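Local coordinates for metalloregulator ScaR (Streptococcus gordonii, PDB 3HRS), which represses transcription in response to manganese as a homodimeric DNA-binding regulator of the DtxR/MntR family, at residues A[73-78]-A[108-113]; A[149-155]-A[174-180]. All blocks are in the same frame, centred on the assembly; numbering follows the deposited sequence.

How the interactions relate
Interaction 1 comes first along the chain and closes before interaction 2 opens. Residues 73-78 sit midway on helix 62-84 and residues 108-113 on helix 106-115, so this helix pair belongs to the metal-binding and dimerisation region. Residues 149-155 and 174-180 lie in the FeoA-family, SH3-like region, where strands 150-157 and 177-184 are neighbours in an antiparallel sheet. The two centres are 29 Å apart and the nearest atoms about 10 Å, without touching. Residues known to bind zinc in this protein lie near both: Glu79 beside Ile78, and His124 beside Val174. Asp159, from the C-terminal region, is another; the site holds no metal here, but binding probably ties the two regions together.

Interaction 1 of 2, residues A[73-78]-A[108-113]; sequences RKHRLI and FVERLD. With SO4 (sulfate ion), chain C.
Arg73 is the side chain to follow, because it reaches from helix 62-84 to two acids on helix 106-115. Its CB points at the partner helix and the chain stays extended through CG, then turns about the CG-CD bond (chi3 80°), so that the side chain crosses those of Glu110 and Asp113 at about a right angle. NE passes 3.4 Å from Glu110 OE2. One face of the guanidinium is roofed by Leu77 CD1, over its centre. At the tip, NH2 makes the straighter bond to Asp113 OD2, 3.0 Å, and NH1 a longer one to that same oxygen at 3.3 Å. Both nitrogens arrive from one face of the Asp113 carboxylate, whose plane stands 79° to the guanidinium. NH2 also forms a salt bridge with Glu110 OE2, although the hydrogen bond there is weak. With NH1 bonded to Pro129 O as well, the rotation of the group is well fixed.

Behind this network the contact turns apolar. Val109 points across, CG1 meeting Leu77 CD1 at 3.8 Å and CG2 resting on Lys74 CG. Further on, Ile78 CD1 meets Leu112 CD1 at 3.7 Å and touches the edge of the Phe108 ring at CE2. On another side of helix 62-84, Arg76 NH2 holds a sulfate oxygen, O4. This is buried helix-helix packing, at a 45° crossing, in the metal-binding and dimerisation domain of the DtxR/MntR family.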
loop_
_atom_site.group_PDB
_atom_site.type_symbol
_atom_site.label_atom_id
_atom_site.label_comp_id
_atom_site.label_asym_id
_atom_site.label_seq_id
_atom_site.Cartn_x
_atom_site.Cartn_y
_atom_site.Cartn_z
ATOM N N ARG A 73 -7.557 -11.588 -6.664
ATOM C CA ARG A 73 -6.097 -11.620 -6.455
ATOM C C ARG A 73 -5.665 -10.496 -5.539
ATOM O O ARG A 73 -5.050 -10.739 -4.484
ATOM C CB ARG A 73 -5.299 -11.542 -7.744
ATOM C CG ARG A 73 -4.789 -12.876 -8.206
ATOM C CD ARG A 73 -4.109 -12.765 -9.567
ATOM N NE ARG A 73 -2.737 -12.270 -9.493
ATOM C CZ ARG A 73 -1.698 -12.992 -9.077
ATOM N NH1 ARG A 73 -1.850 -14.245 -8.650
ATOM N NH2 ARG A 73 -0.492 -12.454 -9.067
ATOM N N LYS A 74 -6.012 -9.275 -5.935
ATOM C CA LYS A 74 -5.588 -8.077 -5.218
ATOM C C LYS A 74 -5.996 -8.187 -3.760
ATOM O O LYS A 74 -5.154 -8.126 -2.846
ATOM C CB LYS A 74 -6.206 -6.842 -5.860
ATOM C CG LYS A 74 -5.448 -5.563 -5.606
ATOM C CD LYS A 74 -6.345 -4.335 -5.730
ATOM C CE LYS A 74 -6.337 -3.748 -7.149
ATOM N NZ LYS A 74 -7.482 -4.156 -7.978
ATOM N N HIS A 75 -7.290 -8.412 -3.558
ATOM C CA HIS A 75 -7.897 -8.508 -2.241
ATOM C C HIS A 75 -7.362 -9.644 -1.351
ATOM O O HIS A 75 -7.083 -9.431 -0.170
ATOM C CB HIS A 75 -9.372 -8.709 -2.423
ATOM C CG HIS A 75 -10.092 -8.988 -1.151
ATOM N ND1 HIS A 75 -10.369 -8.004 -0.231
ATOM C CD2 HIS A 75 -10.605 -10.138 -0.650
ATOM C CE1 HIS A 75 -11.036 -8.531 0.776
ATOM N NE2 HIS A 75 -11.190 -9.824 0.550
ATOM N N ARG A 76 -7.233 -10.847 -1.913
ATOM C CA ARG A 76 -6.675 -11.944 -1.141
ATOM C C ARG A 76 -5.149 -11.859 -0.940
ATOM O O ARG A 76 -4.650 -12.250 0.097
ATOM C CB ARG A 76 -7.115 -13.314 -1.680
ATOM C CG ARG A 76 -8.588 -13.554 -1.432
ATOM C CD ARG A 76 -9.249 -14.587 -2.358
ATOM N NE ARG A 76 -10.681 -14.640 -2.062
ATOM C CZ ARG A 76 -11.534 -15.534 -2.558
ATOM N NH1 ARG A 76 -11.118 -16.487 -3.387
ATOM N NH2 ARG A 76 -12.814 -15.473 -2.214
ATOM N N LEU A 77 -4.384 -11.365 -1.904
ATOM C CA LEU A 77 -2.961 -11.245 -1.618
ATOM C C LEU A 77 -2.683 -10.138 -0.567
ATOM O O LEU A 77 -1.870 -10.319 0.320
ATOM C CB LEU A 77 -2.132 -11.064 -2.878
ATOM C CG LEU A 77 -2.037 -12.233 -3.860
ATOM C CD1 LEU A 77 -1.556 -11.766 -5.253
ATOM C CD2 LEU A 77 -1.103 -13.233 -3.334
ATOM N N ILE A 78 -3.393 -9.020 -0.640
ATOM C CA ILE A 78 -3.286 -8.005 0.399
ATOM C C ILE A 78 -3.713 -8.621 1.736
ATOM O O ILE A 78 -3.106 -8.384 2.778
ATOM C CB ILE A 78 -4.154 -6.757 0.104
ATOM C CG1 ILE A 78 -3.695 -6.038 -1.178
ATOM C CG2 ILE A 78 -4.060 -5.777 1.214
ATOM C CD1 ILE A 78 -2.210 -5.859 -1.245
ATOM N N PHE A 108 2.166 -3.675 -8.107
ATOM C CA PHE A 108 2.369 -3.919 -6.689
ATOM C C PHE A 108 1.868 -5.336 -6.410
ATOM O O PHE A 108 2.550 -6.149 -5.813
ATOM C CB PHE A 108 1.591 -2.896 -5.844
ATOM C CG PHE A 108 1.794 -3.051 -4.361
ATOM C CD1 PHE A 108 2.815 -2.349 -3.703
ATOM C CD2 PHE A 108 0.977 -3.902 -3.615
ATOM C CE1 PHE A 108 3.014 -2.485 -2.321
ATOM C CE2 PHE A 108 1.167 -4.055 -2.226
ATOM C CZ PHE A 108 2.182 -3.345 -1.581
ATOM N N VAL A 109 0.671 -5.634 -6.881
ATOM C CA VAL A 109 0.076 -6.910 -6.580
ATOM C C VAL A 109 0.915 -8.037 -7.155
ATOM O O VAL A 109 1.112 -9.053 -6.510
ATOM C CB VAL A 109 -1.387 -6.962 -7.035
ATOM C CG1 VAL A 109 -1.995 -8.306 -6.761
ATOM C CG2 VAL A 109 -2.173 -5.900 -6.293
ATOM N N GLU A 110 1.466 -7.848 -8.337
ATOM C CA GLU A 110 2.305 -8.901 -8.899
ATOM C C GLU A 110 3.573 -9.105 -8.084
ATOM O O GLU A 110 3.930 -10.235 -7.776
ATOM C CB GLU A 110 2.627 -8.655 -10.373
ATOM C CG GLU A 110 1.969 -9.657 -11.308
ATOM C CD GLU A 110 0.468 -9.815 -11.059
ATOM O OE1 GLU A 110 -0.236 -8.804 -10.829
ATOM O OE2 GLU A 110 -0.016 -10.962 -11.108
ATOM N N ARG A 111 4.249 -8.025 -7.716
ATOM C CA ARG A 111 5.460 -8.183 -6.906
ATOM C C ARG A 111 5.124 -8.842 -5.549
ATOM O O ARG A 111 5.792 -9.789 -5.119
ATOM C CB ARG A 111 6.159 -6.838 -6.718
ATOM C CG ARG A 111 6.446 -6.091 -8.022
ATOM C CD ARG A 111 7.160 -6.967 -9.017
ATOM N NE ARG A 111 8.346 -7.562 -8.424
ATOM C CZ ARG A 111 9.265 -8.245 -9.099
ATOM N NH1 ARG A 111 9.145 -8.420 -10.413
ATOM N NH2 ARG A 111 10.315 -8.750 -8.457
ATOM N N LEU A 112 4.073 -8.324 -4.907
ATOM C CA LEU A 112 3.536 -8.848 -3.673
ATOM C C LEU A 112 3.399 -10.349 -3.746
ATOM O O LEU A 112 3.768 -11.052 -2.823
ATOM C CB LEU A 112 2.155 -8.264 -3.417
ATOM C CG LEU A 112 1.830 -7.853 -1.980
ATOM C CD1 LEU A 112 0.460 -8.357 -1.639
ATOM C CD2 LEU A 112 2.887 -8.341 -0.951
ATOM N N ASP A 113 2.840 -10.829 -4.848
ATOM C CA ASP A 113 2.577 -12.255 -5.020
ATOM C C ASP A 113 3.875 -13.011 -4.878
ATOM O O ASP A 113 3.954 -14.006 -4.180
ATOM C CB ASP A 113 1.984 -12.513 -6.407
ATOM C CG ASP A 113 1.406 -13.908 -6.558
ATOM O OD1 ASP A 113 1.032 -14.545 -5.551
ATOM O OD2 ASP A 113 1.306 -14.363 -7.710
HETATM S S SO4 C . -15.429 -14.203 0.027
HETATM O O1 SO4 C . -15.133 -15.553 0.527
HETATM O O2 SO4 C . -16.114 -14.343 -1.254
HETATM O O3 SO4 C . -16.305 -13.468 0.950
HETATM O O4 SO4 C . -14.168 -13.464 -0.160
#

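Interaction 2 of 2, residues A[149-155]-A[174-180]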
loop_
_atom_site.group_PDB
_atom_site.type_symbol
_atom_site.label_atom_id
_atom_site.label_comp_id
_atom_site.label_asym_id
_atom_site.label_seq_id
_atom_site.Cartn_x
_atom_site.Cartn_y
_atom_site.Cartn_z
ATOM N N LYS A 149 -23.895 -36.437 7.733
ATOM C CA LYS A 149 -23.558 -35.928 9.059
ATOM C C LYS A 149 -22.155 -36.394 9.464
ATOM O O LYS A 149 -21.512 -37.155 8.739
ATOM C CB LYS A 149 -24.586 -36.381 10.100
ATOM C CG LYS A 149 -26.040 -36.202 9.685
ATOM C CD LYS A 149 -26.658 -37.512 9.183
ATOM C CE LYS A 149 -28.173 -37.393 9.062
ATOM N NZ LYS A 149 -28.856 -38.717 8.914
ATOM N N GLY A 150 -21.685 -35.931 10.621
ATOM C CA GLY A 150 -20.375 -36.311 11.127
ATOM C C GLY A 150 -19.281 -35.251 11.031
ATOM O O GLY A 150 -19.548 -34.046 10.987
ATOM N N ASP A 151 -18.034 -35.713 10.993
ATOM C CA ASP A 151 -16.880 -34.830 11.058
ATOM C C ASP A 151 -16.664 -34.062 9.757
ATOM O O ASP A 151 -16.921 -34.582 8.670
ATOM C CB ASP A 151 -15.633 -35.624 11.456
ATOM C CG ASP A 151 -15.660 -36.049 12.915
ATOM O OD1 ASP A 151 -15.170 -35.281 13.772
ATOM O OD2 ASP A 151 -16.176 -37.155 13.206
ATOM N N TYR A 152 -16.200 -32.820 9.889
ATOM C CA TYR A 152 -15.977 -31.918 8.758
ATOM C C TYR A 152 -14.825 -30.940 9.050
ATOM O O TYR A 152 -14.618 -30.540 10.198
ATOM C CB TYR A 152 -17.243 -31.111 8.471
ATOM C CG TYR A 152 -18.236 -31.761 7.526
ATOM C CD1 TYR A 152 -19.207 -32.648 7.990
ATOM C CD2 TYR A 152 -18.225 -31.460 6.170
ATOM C CE1 TYR A 152 -20.123 -33.230 7.124
ATOM C CE2 TYR A 152 -19.137 -32.037 5.297
ATOM C CZ TYR A 152 -20.083 -32.923 5.778
ATOM O OH TYR A 152 -20.990 -33.485 4.903
ATOM N N ILE A 153 -14.071 -30.553 8.021
ATOM C CA ILE A 153 -13.135 -29.442 8.175
ATOM C C ILE A 153 -13.821 -28.135 7.810
ATOM O O ILE A 153 -14.531 -28.054 6.803
ATOM C CB ILE A 153 -11.916 -29.543 7.258
ATOM C CG1 ILE A 153 -11.507 -30.991 7.011
ATOM C CG2 ILE A 153 -10.757 -28.776 7.855
ATOM C CD1 ILE A 153 -10.295 -31.095 6.070
ATOM N N LEU A 154 -13.611 -27.112 8.624
ATOM C CA LEU A 154 -14.106 -25.782 8.291
ATOM C C LEU A 154 -13.131 -25.134 7.327
ATOM O O LEU A 154 -12.188 -24.467 7.745
ATOM C CB LEU A 154 -14.221 -24.933 9.543
ATOM C CG LEU A 154 -14.977 -23.646 9.278
ATOM C CD1 LEU A 154 -15.988 -23.938 8.207
ATOM C CD2 LEU A 154 -15.646 -23.188 10.558
ATOM N N ALA A 155 -13.365 -25.318 6.032
ATOM C CA ALA A 155 -12.347 -24.996 5.033
ATOM C C ALA A 155 -12.313 -23.544 4.580
ATOM O O ALA A 155 -11.230 -22.995 4.387
ATOM C CB ALA A 155 -12.434 -25.925 3.855
ATOM N N VAL A 174 -11.187 -21.054 10.468
ATOM C CA VAL A 174 -10.775 -21.849 9.340
ATOM C C VAL A 174 -9.708 -22.803 9.823
ATOM O O VAL A 174 -8.659 -22.367 10.298
ATOM C CB VAL A 174 -10.183 -20.978 8.229
ATOM C CG1 VAL A 174 -10.233 -21.727 6.923
ATOM C CG2 VAL A 174 -10.939 -19.658 8.138
ATOM N N GLY A 175 -9.972 -24.096 9.704
ATOM C CA GLY A 175 -9.007 -25.098 10.101
ATOM C C GLY A 175 -9.532 -26.048 11.161
ATOM O O GLY A 175 -9.287 -27.251 11.083
ATOM N N LYS A 176 -10.251 -25.522 12.151
ATOM C CA LYS A 176 -10.808 -26.372 13.204
ATOM C C LYS A 176 -11.697 -27.457 12.627
ATOM O O LYS A 176 -12.172 -27.358 11.497
ATOM C CB LYS A 176 -11.582 -25.561 14.250
ATOM C CG LYS A 176 -10.699 -24.972 15.339
ATOM C CD LYS A 176 -11.419 -23.884 16.121
ATOM C CE LYS A 176 -10.442 -22.761 16.467
ATOM N NZ LYS A 176 -11.134 -21.542 16.971
ATOM N N THR A 177 -11.910 -28.503 13.414
ATOM C CA THR A 177 -12.739 -29.611 12.981
ATOM C C THR A 177 -14.149 -29.412 13.526
ATOM O O THR A 177 -14.351 -28.775 14.562
ATOM C CB THR A 177 -12.169 -30.970 13.428
ATOM O OG1 THR A 177 -10.737 -30.895 13.497
ATOM C CG2 THR A 177 -12.582 -32.068 12.448
ATOM N N ILE A 178 -15.121 -29.968 12.819
ATOM C CA ILE A 178 -16.508 -29.602 13.014
ATOM C C ILE A 178 -17.375 -30.844 12.906
ATOM O O ILE A 178 -17.268 -31.591 11.932
ATOM C CB ILE A 178 -16.922 -28.549 11.950
ATOM C CG1 ILE A 178 -16.584 -27.142 12.445
ATOM C CG2 ILE A 178 -18.385 -28.636 11.603
ATOM C CD1 ILE A 178 -16.974 -26.910 13.887
ATOM N N ARG A 179 -18.206 -31.086 13.920
ATOM C CA ARG A 179 -19.186 -32.154 13.844
ATOM C C ARG A 179 -20.543 -31.586 13.444
ATOM O O ARG A 179 -21.165 -30.844 14.209
ATOM C CB ARG A 179 -19.328 -32.869 15.183
ATOM C CG ARG A 179 -18.150 -33.729 15.634
ATOM C CD ARG A 179 -18.533 -34.439 16.947
ATOM N NE ARG A 179 -17.442 -35.203 17.550
ATOM C CZ ARG A 179 -17.425 -35.600 18.820
ATOM N NH1 ARG A 179 -18.437 -35.294 19.625
ATOM N NH2 ARG A 179 -16.394 -36.295 19.292
ATOM N N PHE A 180 -20.992 -31.937 12.243
ATOM C CA PHE A 180 -22.324 -31.586 11.767
ATOM C C PHE A 180 -23.337 -32.568 12.336
ATOM O O PHE A 180 -23.183 -33.776 12.166
ATOM C CB PHE A 180 -22.365 -31.665 10.243
ATOM C CG PHE A 180 -23.652 -31.171 9.637
ATOM C CD1 PHE A 180 -24.380 -30.155 10.238
ATOM C CD2 PHE A 180 -24.113 -31.698 8.442
ATOM C CE1 PHE A 180 -25.554 -29.686 9.667
ATOM C CE2 PHE A 180 -25.289 -31.234 7.866
ATOM C CZ PHE A 180 -26.007 -30.228 8.478
#
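Backbone hydrogen bonds do most of the work between Gly150-Ala155 and Val174-Phe180, two antiparallel neighbours. Gly150 and Phe180 form a hydrogen-bonded pair: Gly150 N gives to Phe180 O at 3.0 Å, and Phe180 N returns to Gly150 O. Tyr152 and Ile178 pair in the same way, with Ile178 N to Tyr152 O at 2.7 Å; the reverse bond, Tyr152 N to Ile178 O, is bent and weak. Ahead of strand 177-184 the bonding carries on into the loop. Leu154 N reaches Lys176 O at 3.2 Å and is nearly straight at 172°, while Gly175 N donates to Leu154 O. The positive phi of Gly150 and Gly175 suits glycine, since a CB at either would press on the preceding carbonyl.

Weaker CA-H...O contacts fill in between, such as Arg179 CA to Gly150 O at 3.4 Å.

The apolar contacts lie on the face carrying Tyr152, Ile178 and Phe180. Tyr152 and Phe180 run side by side, and Tyr152 CD1 meets Phe180 CB at 4.0 Å. Tyr152 CB also touches Ile178 CG2, at 4.2 Å. With CG anti to its carbonyl carbon (chi1 -88°), Tyr152 carries its hydroxyl back along the strand to bond Glu148 O.

Charge appears on the opposite face. Asp151 and Arg179 lie alongside each other, but Asp151 OD1 stays 4.4 Å from Arg179 NE, beyond a salt bridge, with the flat groups perpendicular.

The neighbouring strands continue the sheet on either side, strand 209-212 through the backbone bond of Ile153 with Glu212 and strand 189-194 through that of Arg179 with Glu193. Main-chain bonds thus set the register, while the side chains divide into a buried apolar face and an exposed, mostly polar one, consistent with the SH3-like fold of FeoA domains.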